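Local structure of glycerol-3-phosphate dehydrogenase [NAD(+)] (Dunaliella salina, 6IUY) at residues V272-Q277 with R443-I448; L488-S493 with R605-C610; R99-H104 with R136-P141; G358-L363 with R398-D403. The protein probably interconverts dihydroxyacetone phosphate and sn-glycerol 3-phosphate with NAD(H), and carries a fused phosphatase-type domain that enables direct conversion of dihydroxyacetone phosphate to glycerol. All blocks are in the same frame, centred on the assembly; numbering follows the deposited sequence.

Contact 1: residues V272-Q277 with R443-I448; sequences VRMVAQ and RPYFAI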
loop_
_atom_site.group_PDB
_atom_site.type_symbol
_atom_site.label_atom_id
_atom_site.label_comp_id
_atom_site.label_asym_id
_atom_site.label_seq_id
_atom_site.Cartn_x
_atom_site.Cartn_y
_atom_site.Cartn_z
ATOM N N VAL A 272 -27.663 -2.679 4.647
ATOM C CA VAL A 272 -28.964 -1.986 4.679
ATOM C C VAL A 272 -29.243 -1.446 6.065
ATOM O O VAL A 272 -29.945 -0.450 6.221
ATOM C CB VAL A 272 -30.134 -2.900 4.239
ATOM C CG1 VAL A 272 -30.698 -3.639 5.424
ATOM C CG2 VAL A 272 -31.230 -2.071 3.600
ATOM N N ARG A 273 -28.683 -2.091 7.086
ATOM C CA ARG A 273 -28.880 -1.646 8.464
ATOM C C ARG A 273 -28.207 -0.298 8.719
ATOM O O ARG A 273 -28.745 0.560 9.449
ATOM C CB ARG A 273 -28.335 -2.687 9.438
ATOM C CG ARG A 273 -28.323 -2.221 10.882
ATOM C CD ARG A 273 -27.825 -3.276 11.857
ATOM N NE ARG A 273 -28.264 -2.941 13.219
ATOM C CZ ARG A 273 -27.536 -2.261 14.106
ATOM N NH1 ARG A 273 -26.315 -1.847 13.795
ATOM N NH2 ARG A 273 -28.024 -1.997 15.312
ATOM N N MET A 274 -27.016 -0.124 8.140
ATOM C CA MET A 274 -26.268 1.125 8.269
ATOM C C MET A 274 -26.912 2.216 7.426
ATOM O O MET A 274 -27.080 3.339 7.867
ATOM C CB MET A 274 -24.812 0.943 7.841
ATOM C CG MET A 274 -24.036 -0.129 8.623
ATOM S SD MET A 274 -22.258 0.052 8.280
ATOM C CE MET A 274 -22.062 -0.760 6.705
ATOM N N VAL A 275 -27.241 1.858 6.195
ATOM C CA VAL A 275 -27.949 2.723 5.261
ATOM C C VAL A 275 -29.299 3.186 5.819
ATOM O O VAL A 275 -29.676 4.366 5.723
ATOM C CB VAL A 275 -28.125 1.973 3.956
ATOM C CG1 VAL A 275 -29.334 2.446 3.186
ATOM C CG2 VAL A 275 -26.820 2.044 3.164
ATOM N N ALA A 276 -30.012 2.269 6.460
ATOM C CA ALA A 276 -31.273 2.634 7.078
ATOM C C ALA A 276 -31.079 3.617 8.240
ATOM O O ALA A 276 -31.918 4.491 8.447
ATOM C CB ALA A 276 -32.024 1.372 7.539
ATOM N N GLN A 277 -29.992 3.488 9.002
ATOM C CA GLN A 277 -29.729 4.434 10.101
ATOM C C GLN A 277 -29.506 5.846 9.585
ATOM O O GLN A 277 -29.964 6.801 10.207
ATOM C CB GLN A 277 -28.516 4.016 10.938
ATOM C CG GLN A 277 -28.747 2.768 11.756
ATOM C CD GLN A 277 -27.494 2.264 12.422
ATOM O OE1 GLN A 277 -26.365 2.593 12.014
ATOM N NE2 GLN A 277 -27.681 1.446 13.460
ATOM N N ARG A 443 -21.228 5.789 9.058
ATOM C CA ARG A 443 -21.778 5.777 10.409
ATOM C C ARG A 443 -20.658 6.107 11.404
ATOM O O ARG A 443 -19.499 6.194 11.019
ATOM C CB ARG A 443 -22.404 4.411 10.720
ATOM C CG ARG A 443 -23.248 3.826 9.580
ATOM C CD ARG A 443 -24.494 4.640 9.403
ATOM N NE ARG A 443 -25.010 5.031 10.708
ATOM C CZ ARG A 443 -25.591 6.201 10.973
ATOM N NH1 ARG A 443 -25.731 7.112 10.008
ATOM N NH2 ARG A 443 -26.020 6.457 12.204
ATOM N N PRO A 444 -20.987 6.306 12.681
ATOM C CA PRO A 444 -19.887 6.587 13.615
ATOM C C PRO A 444 -18.944 5.401 13.798
ATOM O O PRO A 444 -17.823 5.604 14.251
ATOM C CB PRO A 444 -20.607 6.909 14.923
ATOM C CG PRO A 444 -21.972 7.344 14.503
ATOM C CD PRO A 444 -22.302 6.516 13.297
ATOM N N TYR A 445 -19.378 4.195 13.431
ATOM C CA TYR A 445 -18.543 2.998 13.552
ATOM C C TYR A 445 -18.102 2.490 12.178
ATOM O O TYR A 445 -17.475 1.443 12.046
ATOM C CB TYR A 445 -19.309 1.894 14.301
ATOM C CG TYR A 445 -20.650 1.607 13.679
ATOM C CD1 TYR A 445 -20.772 0.709 12.625
ATOM C CD2 TYR A 445 -21.790 2.261 14.119
ATOM C CE1 TYR A 445 -22.010 0.452 12.037
ATOM C CE2 TYR A 445 -23.027 2.025 13.536
ATOM C CZ TYR A 445 -23.133 1.121 12.493
ATOM O OH TYR A 445 -24.368 0.884 11.914
ATOM N N PHE A 446 -18.442 3.235 11.143
ATOM C CA PHE A 446 -18.116 2.815 9.790
ATOM C C PHE A 446 -17.613 4.040 9.015
ATOM O O PHE A 446 -18.407 4.785 8.432
ATOM C CB PHE A 446 -19.347 2.158 9.120
ATOM C CG PHE A 446 -19.018 1.391 7.860
ATOM C CD1 PHE A 446 -18.212 0.263 7.914
ATOM C CD2 PHE A 446 -19.513 1.800 6.627
ATOM C CE1 PHE A 446 -17.895 -0.460 6.775
ATOM C CE2 PHE A 446 -19.205 1.086 5.462
ATOM C CZ PHE A 446 -18.380 -0.050 5.543
ATOM N N ALA A 447 -16.291 4.259 9.061
ATOM C CA ALA A 447 -15.654 5.428 8.447
ATOM C C ALA A 447 -15.441 5.243 6.962
ATOM O O ALA A 447 -14.956 4.196 6.498
ATOM C CB ALA A 447 -14.321 5.740 9.123
ATOM N N ILE A 448 -15.788 6.281 6.211
ATOM C CA ILE A 448 -15.705 6.219 4.758
ATOM C C ILE A 448 -14.612 7.134 4.219
ATOM O O ILE A 448 -14.443 8.262 4.682
ATOM C CB ILE A 448 -17.046 6.591 4.117
ATOM C CG1 ILE A 448 -18.085 5.504 4.411
ATOM C CG2 ILE A 448 -16.886 6.797 2.625
ATOM C CD1 ILE A 448 -17.925 4.267 3.571
HETATM O O HOH W 1 -24.547 -2.173 11.651
#
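R443 lies against M274 and Q277 of helix 266-282. R443 CG packs on M274 CB at 3.7 Å. Q277 CB sits over one face of its guanidinium, displaced toward the rim. R443 NE gives a weak, bent bond to Q277 OE1 (3.1 Å, N-H...O angle 128°). The stronger partner of R443 is E281, one helical turn beyond Q277, which forms a salt bridge with NH1. Y445 brings its hydroxyl to the same amide oxygen. Y445 OH donates to Q277 OE1 at 2.6 Å, tilted 33° from the carbonyl plane. Q277 OE1 thus takes one firm and one weak bond, and NE2 bonds to E419, so the amide has little freedom to turn. A water bridges from R273, whose own main partners are D326 and E419. It accepts from R273 NH1 at 2.8 Å and donates to Y445 OH at 3.1 Å. Y445 CE1 also touches M274 SD at 3.8 Å. F446 receives the end of M274. The bend at chi3 (-81°) lays M274 CE over the ring face, 3.6 Å from the F446 centroid, as a CH-pi contact. M274 SD also lies over that ring, a Met-aromatic contact. F446 opens strand 446-451, outermost in the mixed sheet within this chain, its side chain near NAD-binding W267. The contact joins this strand to helix 266-282, which begins in a GxGxxA-type pattern, consistent with the first helix of a Rossmann-type NAD-binding domain.

Contact 2: residues L488-S493 with R605-C610; sequences LRQGLS and RYRVAC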
loop_
_atom_site.group_PDB
_atom_site.type_symbol
_atom_site.label_atom_id
_atom_site.label_comp_id
_atom_site.label_asym_id
_atom_site.label_seq_id
_atom_site.Cartn_x
_atom_site.Cartn_y
_atom_site.Cartn_z
ATOM N N LEU A 488 0.486 -14.023 1.367
ATOM C CA LEU A 488 -0.128 -12.704 1.287
ATOM C C LEU A 488 0.710 -11.706 0.480
ATOM O O LEU A 488 0.163 -10.925 -0.338
ATOM C CB LEU A 488 -0.395 -12.153 2.687
ATOM C CG LEU A 488 -1.858 -12.472 3.076
ATOM C CD1 LEU A 488 -2.073 -13.989 3.079
ATOM C CD2 LEU A 488 -2.228 -11.862 4.420
ATOM N N ARG A 489 2.023 -11.725 0.705
ATOM C CA ARG A 489 2.929 -10.835 -0.017
ATOM C C ARG A 489 2.836 -11.078 -1.513
ATOM O O ARG A 489 2.631 -10.143 -2.283
ATOM C CB ARG A 489 4.384 -11.021 0.433
ATOM C CG ARG A 489 5.290 -9.952 -0.179
ATOM C CD ARG A 489 6.677 -10.444 -0.493
ATOM N NE ARG A 489 6.696 -11.754 -1.134
ATOM C CZ ARG A 489 6.519 -11.961 -2.430
ATOM N NH1 ARG A 489 6.267 -10.939 -3.232
ATOM N NH2 ARG A 489 6.580 -13.199 -2.924
ATOM N N GLN A 490 3.007 -12.333 -1.926
ATOM C CA GLN A 490 2.913 -12.671 -3.335
ATOM C C GLN A 490 1.504 -12.358 -3.888
ATOM O O GLN A 490 1.338 -11.861 -5.010
ATOM C CB GLN A 490 3.256 -14.137 -3.534
ATOM C CG GLN A 490 3.191 -14.608 -4.980
ATOM C CD GLN A 490 4.288 -14.008 -5.854
ATOM O OE1 GLN A 490 5.313 -13.525 -5.358
ATOM N NE2 GLN A 490 4.074 -14.036 -7.162
ATOM N N GLY A 491 0.487 -12.641 -3.085
ATOM C CA GLY A 491 -0.872 -12.370 -3.489
ATOM C C GLY A 491 -1.102 -10.904 -3.740
ATOM O O GLY A 491 -1.687 -10.522 -4.749
ATOM N N LEU A 492 -0.651 -10.067 -2.820
ATOM C CA LEU A 492 -0.833 -8.634 -2.983
ATOM C C LEU A 492 -0.081 -8.153 -4.222
ATOM O O LEU A 492 -0.573 -7.316 -4.991
ATOM C CB LEU A 492 -0.361 -7.896 -1.734
ATOM C CG LEU A 492 -0.558 -6.387 -1.734
ATOM C CD1 LEU A 492 -2.018 -6.063 -2.018
ATOM C CD2 LEU A 492 -0.108 -5.804 -0.389
ATOM N N SER A 493 1.099 -8.720 -4.439
ATOM C CA SER A 493 1.938 -8.313 -5.566
ATOM C C SER A 493 1.307 -8.726 -6.899
ATOM O O SER A 493 1.431 -8.013 -7.906
ATOM C CB SER A 493 3.368 -8.879 -5.404
ATOM O OG SER A 493 3.871 -9.427 -6.607
ATOM N N ARG A 605 5.259 -23.156 -2.911
ATOM C CA ARG A 605 6.191 -23.384 -4.017
ATOM C C ARG A 605 5.599 -22.927 -5.341
ATOM O O ARG A 605 5.762 -23.597 -6.367
ATOM C CB ARG A 605 6.572 -24.864 -4.111
ATOM C CG ARG A 605 7.552 -25.346 -3.039
ATOM C CD ARG A 605 8.998 -25.272 -3.538
ATOM N NE ARG A 605 9.903 -26.022 -2.668
ATOM C CZ ARG A 605 10.089 -27.341 -2.720
ATOM N NH1 ARG A 605 9.432 -28.089 -3.607
ATOM N NH2 ARG A 605 10.938 -27.920 -1.876
ATOM N N TYR A 606 4.925 -21.781 -5.315
ATOM C CA TYR A 606 4.194 -21.286 -6.471
ATOM C C TYR A 606 5.076 -21.026 -7.707
ATOM O O TYR A 606 4.680 -21.363 -8.822
ATOM C CB TYR A 606 3.438 -20.015 -6.091
ATOM C CG TYR A 606 4.269 -19.019 -5.329
ATOM C CD1 TYR A 606 5.059 -18.081 -5.992
ATOM C CD2 TYR A 606 4.274 -19.015 -3.944
ATOM C CE1 TYR A 606 5.823 -17.157 -5.284
ATOM C CE2 TYR A 606 5.033 -18.099 -3.229
ATOM C CZ TYR A 606 5.800 -17.173 -3.902
ATOM O OH TYR A 606 6.543 -16.272 -3.175
ATOM N N ARG A 607 6.254 -20.429 -7.514
ATOM C CA ARG A 607 7.205 -20.195 -8.615
ATOM C C ARG A 607 7.453 -21.470 -9.414
ATOM O O ARG A 607 7.744 -21.433 -10.610
ATOM C CB ARG A 607 8.542 -19.653 -8.073
ATOM C CG ARG A 607 8.644 -18.131 -7.994
ATOM C CD ARG A 607 9.373 -17.677 -6.725
ATOM N NE ARG A 607 8.999 -16.306 -6.362
ATOM C CZ ARG A 607 9.448 -15.647 -5.288
ATOM N NH1 ARG A 607 10.311 -16.223 -4.449
ATOM N NH2 ARG A 607 9.036 -14.401 -5.051
ATOM N N VAL A 608 7.308 -22.608 -8.749
ATOM C CA VAL A 608 7.572 -23.902 -9.368
ATOM C C VAL A 608 6.291 -24.648 -9.720
ATOM O O VAL A 608 6.204 -25.300 -10.763
ATOM C CB VAL A 608 8.412 -24.792 -8.442
ATOM C CG1 VAL A 608 8.493 -26.199 -8.999
ATOM C CG2 VAL A 608 9.796 -24.193 -8.242
ATOM N N ALA A 609 5.302 -24.560 -8.833
ATOM C CA ALA A 609 4.046 -25.286 -9.003
ATOM C C ALA A 609 3.214 -24.770 -10.186
ATOM O O ALA A 609 2.330 -25.468 -10.691
ATOM C CB ALA A 609 3.238 -25.213 -7.724
ATOM N N CYS A 610 3.486 -23.553 -10.634
ATOM C CA CYS A 610 2.697 -23.001 -11.729
ATOM C C CYS A 610 3.001 -23.722 -13.037
ATOM O O CYS A 610 2.127 -23.838 -13.900
ATOM C CB CYS A 610 2.950 -21.507 -11.881
ATOM S SG CYS A 610 4.662 -21.110 -12.244
#
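Q490 points its CG anti to the backbone N (chi1 180°) and then bends at chi2 (69°), which lays the chain across the ring of Y606. Q490 CG rests over one face, 4.0 Å from the centroid of the Y606 ring, as a CH-pi contact. The amide follows at 24° to the ring plane, and Q490 CD reaches Y606 CE1 at 3.5 Å. R489, the preceding residue, steadies this amide. Its NH2 donates to Q490 OE1 at 2.8 Å, in the carbonyl plane and on a lone pair. Q490 NE2 bonds to E494, one turn on. With an alanine here in place of Q490, the face of Y606 would probably lose its cover and R489 NH2 an acceptor that helps to fix its guanidinium. R607 reaches in from the short helix, and Y606 OH lies over the centre of its guanidinium. R607 NH2 comes to 3.5 Å from R489 NH2, a pair of donors with no bond between them. E423 of the second subunit probably offsets this charge, since its carboxylate makes a salt bridge with R489 NE and a hydrogen bond with Y606 OH. The contact therefore lies at the dimer interface. Within the chain it links helix 481-502 to the C-terminal helix 606-609, while helix 585-594 touches both residues, P585 and L586 against Q490 and T589 against Y606.

Contact 3: residues R99-H104 with R136-P141; sequences RFLEEH and REMALP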
loop_
_atom_site.group_PDB
_atom_site.type_symbol
_atom_site.label_atom_id
_atom_site.label_comp_id
_atom_site.label_asym_id
_atom_site.label_seq_id
_atom_site.Cartn_x
_atom_site.Cartn_y
_atom_site.Cartn_z
ATOM N N ARG A 99 -23.587 49.139 16.839
ATOM C CA ARG A 99 -24.885 49.320 17.479
ATOM C C ARG A 99 -25.980 48.680 16.648
ATOM O O ARG A 99 -26.734 47.844 17.142
ATOM C CB ARG A 99 -25.215 50.809 17.682
ATOM C CG ARG A 99 -24.398 51.539 18.738
ATOM C CD ARG A 99 -25.046 52.887 19.111
ATOM N NE ARG A 99 -25.405 53.694 17.940
ATOM C CZ ARG A 99 -25.998 54.885 17.993
ATOM N NH1 ARG A 99 -26.304 55.428 19.165
ATOM N NH2 ARG A 99 -26.289 55.537 16.873
ATOM N N PHE A 100 -26.048 49.082 15.381
ATOM C CA PHE A 100 -27.126 48.687 14.474
ATOM C C PHE A 100 -27.273 47.177 14.362
ATOM O O PHE A 100 -28.383 46.646 14.425
ATOM C CB PHE A 100 -26.894 49.291 13.086
ATOM C CG PHE A 100 -27.812 48.754 12.034
ATOM C CD1 PHE A 100 -29.009 49.391 11.750
ATOM C CD2 PHE A 100 -27.479 47.609 11.323
ATOM C CE1 PHE A 100 -29.862 48.894 10.779
ATOM C CE2 PHE A 100 -28.328 47.101 10.356
ATOM C CZ PHE A 100 -29.523 47.747 10.080
ATOM N N LEU A 101 -26.143 46.496 14.185
ATOM C CA LEU A 101 -26.123 45.043 14.059
ATOM C C LEU A 101 -26.623 44.385 15.338
ATOM O O LEU A 101 -27.044 43.223 15.330
ATOM C CB LEU A 101 -24.712 44.549 13.722
ATOM C CG LEU A 101 -24.215 44.869 12.311
ATOM C CD1 LEU A 101 -22.796 44.380 12.117
ATOM C CD2 LEU A 101 -25.136 44.251 11.277
ATOM N N GLU A 102 -26.575 45.128 16.439
ATOM C CA GLU A 102 -27.135 44.633 17.685
ATOM C C GLU A 102 -28.649 44.886 17.717
ATOM O O GLU A 102 -29.421 43.983 18.034
ATOM C CB GLU A 102 -26.440 45.275 18.886
ATOM C CG GLU A 102 -26.729 44.563 20.199
ATOM C CD GLU A 102 -25.632 44.743 21.236
ATOM O OE1 GLU A 102 -24.791 45.657 21.082
ATOM O OE2 GLU A 102 -25.613 43.957 22.208
ATOM N N GLU A 103 -29.070 46.101 17.369
ATOM C CA GLU A 103 -30.493 46.451 17.333
ATOM C C GLU A 103 -31.278 45.580 16.361
ATOM O O GLU A 103 -32.462 45.315 16.564
ATOM C CB GLU A 103 -30.688 47.919 16.949
ATOM C CG GLU A 103 -30.398 48.928 18.055
ATOM C CD GLU A 103 -30.712 50.351 17.620
ATOM O OE1 GLU A 103 -30.094 51.291 18.164
ATOM O OE2 GLU A 103 -31.576 50.524 16.731
ATOM N N HIS A 104 -30.620 45.158 15.288
ATOM C CA HIS A 104 -31.238 44.259 14.328
ATOM C C HIS A 104 -30.404 42.995 14.181
ATOM O O HIS A 104 -29.811 42.769 13.130
ATOM C CB HIS A 104 -31.410 44.950 12.974
ATOM C CG HIS A 104 -32.347 46.119 13.006
ATOM N ND1 HIS A 104 -31.912 47.417 13.164
ATOM C CD2 HIS A 104 -33.697 46.183 12.914
ATOM C CE1 HIS A 104 -32.953 48.233 13.162
ATOM N NE2 HIS A 104 -34.048 47.509 13.012
ATOM N N ARG A 136 -20.862 44.583 2.735
ATOM C CA ARG A 136 -20.309 43.370 3.337
ATOM C C ARG A 136 -20.597 43.331 4.819
ATOM O O ARG A 136 -20.964 42.293 5.364
ATOM C CB ARG A 136 -18.797 43.285 3.098
ATOM C CG ARG A 136 -18.164 41.950 3.479
ATOM C CD ARG A 136 -16.723 41.838 2.984
ATOM N NE ARG A 136 -16.221 40.465 3.024
ATOM C CZ ARG A 136 -16.555 39.509 2.159
ATOM N NH1 ARG A 136 -17.402 39.772 1.184
ATOM N NH2 ARG A 136 -16.052 38.278 2.278
ATOM N N GLU A 137 -20.456 44.480 5.468
ATOM C CA GLU A 137 -20.656 44.586 6.907
ATOM C C GLU A 137 -22.050 44.120 7.337
ATOM O O GLU A 137 -22.302 43.878 8.524
ATOM C CB GLU A 137 -20.424 46.031 7.363
ATOM C CG GLU A 137 -18.996 46.535 7.189
ATOM C CD GLU A 137 -18.730 47.107 5.813
ATOM O OE1 GLU A 137 -19.641 47.072 4.962
ATOM O OE2 GLU A 137 -17.605 47.600 5.577
ATOM N N MET A 138 -22.954 44.001 6.370
ATOM C CA MET A 138 -24.326 43.582 6.645
ATOM C C MET A 138 -24.556 42.111 6.288
ATOM O O MET A 138 -25.376 41.421 6.913
ATOM C CB MET A 138 -25.307 44.459 5.864
ATOM C CG MET A 138 -25.022 45.953 5.961
ATOM S SD MET A 138 -25.442 46.612 7.579
ATOM C CE MET A 138 -27.169 46.164 7.618
ATOM N N ALA A 139 -23.840 41.648 5.264
ATOM C CA ALA A 139 -24.011 40.291 4.759
ATOM C C ALA A 139 -23.299 39.261 5.631
ATOM O O ALA A 139 -23.697 38.095 5.648
ATOM C CB ALA A 139 -23.513 40.187 3.323
ATOM N N LEU A 140 -22.255 39.681 6.348
ATOM C CA LEU A 140 -21.416 38.722 7.065
ATOM C C LEU A 140 -22.103 38.152 8.295
ATOM O O LEU A 140 -21.914 36.983 8.611
ATOM C CB LEU A 140 -20.064 39.342 7.450
ATOM C CG LEU A 140 -19.095 39.459 6.266
ATOM C CD1 LEU A 140 -17.731 39.994 6.684
ATOM C CD2 LEU A 140 -18.941 38.117 5.588
ATOM N N PRO A 141 -22.905 38.965 8.999
ATOM C CA PRO A 141 -23.635 38.366 10.127
ATOM C C PRO A 141 -24.678 37.385 9.624
ATOM O O PRO A 141 -24.879 36.326 10.219
ATOM C CB PRO A 141 -24.291 39.568 10.815
ATOM C CG PRO A 141 -23.456 40.762 10.391
ATOM C CD PRO A 141 -22.999 40.438 8.986
#
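L101 and F100 of helix 94-103 meet the start of helix 136-145 in the haloacid dehalogenase-like domain. Helix 94-103 lies between the first two core strands in sequence, 37-40 and 127-131, consistent with a cap inserted there. Helix 136-145 follows strand 127-131. The two short helical segments cross at -38°, with axes 11.3 Å apart. L101 CB is directed at the partner helix. CG lies anti to the carbonyl carbon (chi1 -71°), and both methyls lie against E137 O and P141 CG. L101 CD1 is 3.7 Å from E137 O, and L101 CD2 is 4.0 Å from P141 CG. F100 works beside it, its ring met obliquely by M138 in a Met-aromatic contact, with M138 SD 5.0 Å from the F100 centroid. F58 packs edge-to-face on the same ring, and L54 and L55 touch it. Reducing F100 to an alanine would probably open a gap beside F58 and leave the end of M138 without an aromatic partner, free to turn. The M138 side chain nears the metal site without touching it, about 7 Å from that of magnesium ligand D43 and about 12 Å from the ion. The bend at chi2 (-73°) turns M138 SD to 4.4 Å from L101 CD2.

Contact 4: residues G358-L363 with R398-D403; sequences GICKQL and RILGID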
loop_
_atom_site.group_PDB
_atom_site.type_symbol
_atom_site.label_atom_id
_atom_site.label_comp_id
_atom_site.label_asym_id
_atom_site.label_seq_id
_atom_site.Cartn_x
_atom_site.Cartn_y
_atom_site.Cartn_z
ATOM N N GLY A 358 -27.659 -12.141 -14.297
ATOM C CA GLY A 358 -29.076 -12.418 -14.483
ATOM C C GLY A 358 -29.950 -11.320 -13.906
ATOM O O GLY A 358 -30.963 -10.946 -14.503
ATOM N N ILE A 359 -29.553 -10.787 -12.754
ATOM C CA ILE A 359 -30.290 -9.706 -12.113
ATOM C C ILE A 359 -30.275 -8.446 -12.986
ATOM O O ILE A 359 -31.315 -7.812 -13.176
ATOM C CB ILE A 359 -29.719 -9.397 -10.723
ATOM C CG1 ILE A 359 -30.040 -10.540 -9.764
ATOM C CG2 ILE A 359 -30.295 -8.130 -10.171
ATOM C CD1 ILE A 359 -29.212 -10.514 -8.504
ATOM N N CYS A 360 -29.121 -8.100 -13.555
ATOM C CA CYS A 360 -29.042 -6.924 -14.422
ATOM C C CYS A 360 -29.864 -7.143 -15.702
ATOM O O CYS A 360 -30.568 -6.237 -16.148
ATOM C CB CYS A 360 -27.581 -6.576 -14.769
ATOM S SG CYS A 360 -26.574 -5.904 -13.368
ATOM N N LYS A 361 -29.777 -8.335 -16.292
ATOM C CA LYS A 361 -30.570 -8.646 -17.477
ATOM C C LYS A 361 -32.084 -8.508 -17.220
ATOM O O LYS A 361 -32.806 -8.024 -18.078
ATOM C CB LYS A 361 -30.269 -10.059 -17.985
ATOM C CG LYS A 361 -29.064 -10.183 -18.915
ATOM C CD LYS A 361 -28.972 -11.618 -19.478
ATOM C CE LYS A 361 -29.147 -12.668 -18.360
ATOM N NZ LYS A 361 -29.139 -14.096 -18.808
ATOM N N GLN A 362 -32.560 -8.950 -16.056
ATOM C CA GLN A 362 -33.970 -8.817 -15.689
ATOM C C GLN A 362 -34.370 -7.358 -15.590
ATOM O O GLN A 362 -35.409 -6.976 -16.096
ATOM C CB GLN A 362 -34.288 -9.492 -14.352
ATOM C CG GLN A 362 -34.316 -11.013 -14.360
ATOM C CD GLN A 362 -34.641 -11.591 -12.978
ATOM O OE1 GLN A 362 -35.606 -11.178 -12.318
ATOM N NE2 GLN A 362 -33.828 -12.549 -12.536
ATOM N N LEU A 363 -33.559 -6.552 -14.904
ATOM C CA LEU A 363 -33.861 -5.133 -14.743
ATOM C C LEU A 363 -33.834 -4.350 -16.061
ATOM O O LEU A 363 -34.575 -3.374 -16.212
ATOM C CB LEU A 363 -32.883 -4.489 -13.756
ATOM C CG LEU A 363 -32.982 -4.946 -12.302
ATOM C CD1 LEU A 363 -31.847 -4.350 -11.498
ATOM C CD2 LEU A 363 -34.332 -4.572 -11.690
ATOM N N ARG A 398 -22.734 -1.101 -18.375
ATOM C CA ARG A 398 -22.973 -1.588 -19.713
ATOM C C ARG A 398 -24.422 -2.034 -19.937
ATOM O O ARG A 398 -25.001 -1.753 -20.978
ATOM C CB ARG A 398 -22.022 -2.741 -20.033
ATOM C CG ARG A 398 -22.355 -3.444 -21.346
ATOM C CD ARG A 398 -21.294 -4.458 -21.715
ATOM N NE ARG A 398 -19.999 -3.808 -21.915
ATOM C CZ ARG A 398 -19.593 -3.312 -23.080
ATOM N NH1 ARG A 398 -20.383 -3.397 -24.145
ATOM N NH2 ARG A 398 -18.403 -2.733 -23.180
ATOM N N ILE A 399 -25.009 -2.729 -18.969
ATOM C CA ILE A 399 -26.308 -3.350 -19.191
ATOM C C ILE A 399 -27.476 -2.434 -18.816
ATOM O O ILE A 399 -28.512 -2.469 -19.459
ATOM C CB ILE A 399 -26.447 -4.650 -18.402
ATOM C CG1 ILE A 399 -25.559 -5.739 -19.010
ATOM C CG2 ILE A 399 -27.907 -5.079 -18.378
ATOM C CD1 ILE A 399 -25.388 -6.961 -18.107
ATOM N N LEU A 400 -27.294 -1.620 -17.783
ATOM C CA LEU A 400 -28.339 -0.738 -17.308
ATOM C C LEU A 400 -28.124 0.707 -17.736
ATOM O O LEU A 400 -29.011 1.546 -17.557
ATOM C CB LEU A 400 -28.441 -0.815 -15.782
ATOM C CG LEU A 400 -28.894 -2.189 -15.271
ATOM C CD1 LEU A 400 -28.898 -2.230 -13.745
ATOM C CD2 LEU A 400 -30.276 -2.488 -15.831
ATOM N N GLY A 401 -26.943 1.004 -18.276
ATOM C CA GLY A 401 -26.651 2.329 -18.803
ATOM C C GLY A 401 -26.547 3.435 -17.773
ATOM O O GLY A 401 -26.749 4.610 -18.080
ATOM N N ILE A 402 -26.237 3.065 -16.540
ATOM C CA ILE A 402 -26.034 4.053 -15.499
ATOM C C ILE A 402 -24.621 3.958 -14.916
ATOM O O ILE A 402 -23.948 2.924 -15.021
ATOM C CB ILE A 402 -27.049 3.886 -14.373
ATOM C CG1 ILE A 402 -27.012 2.455 -13.849
ATOM C CG2 ILE A 402 -28.462 4.227 -14.862
ATOM C CD1 ILE A 402 -27.860 2.266 -12.611
ATOM N N ASP A 403 -24.183 5.038 -14.284
ATOM C CA ASP A 403 -22.865 5.054 -13.675
ATOM C C ASP A 403 -22.908 4.315 -12.348
ATOM O O ASP A 403 -23.911 4.359 -11.641
ATOM C CB ASP A 403 -22.362 6.485 -13.502
ATOM C CG ASP A 403 -21.790 7.046 -14.792
ATOM O OD1 ASP A 403 -20.545 7.072 -14.947
ATOM O OD2 ASP A 403 -22.593 7.428 -15.672
#
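I399 overlaps C360 with two of its branches. Its CG2 lies anti to the backbone N and meets C360 O at 3.7 Å. The same methyl lies 3.9 Å from C360 CB, and I399 CD1 is 4.0 Å from that CB. The isoleucine therefore covers both the side chain and the backbone of one residue. L400, the next residue, reaches further along helix 356-366, to L363 as well as C360. L400 CD2 lies against both C360 O (3.8 Å) and L363 CB (3.9 Å). The other methyl, CD1, approaches C360 SG more loosely at 4.4 Å. Helix 392-400 ends here, for G401 takes a positive phi (69°) and the chain turns toward strand 404-408. M395 and V396 also pack on C360, and F349 touches both L363 and L400 from strand 346-349. L337 and V341 of helix 337-342 close on L363. The contact thus packs two helices of the NAD-binding domain together beside its central sheet, with NAD about 12 Å from the side chain of L363. The contact is made of methyls and methylenes, a backbone carbonyl and, more loosely, one thiol. Its hold comes from shape and burial, with no polar bond between the segments to fix a direction.

How the contacts relate
Contacts 1 and 4 both belong to the NAD-binding domain, yet they use different helices and their nearest atoms lie about 15 Å apart. Contact 4 is buried and apolar, beside the central sheet. Contact 1 is partly buried at the end strand, and mixes polar bonds with a methionine on a ring. Contact 2 is also buried, but charged, and a second subunit supplies its acid. Contact 3 lies in the other catalytic domain, partly buried, and packs leucine, proline, methionine and phenylalanine. Contacts 2 and 3 mark opposite sides of the chain, with centres about 69 Å apart. No two contacts share a helix or strand.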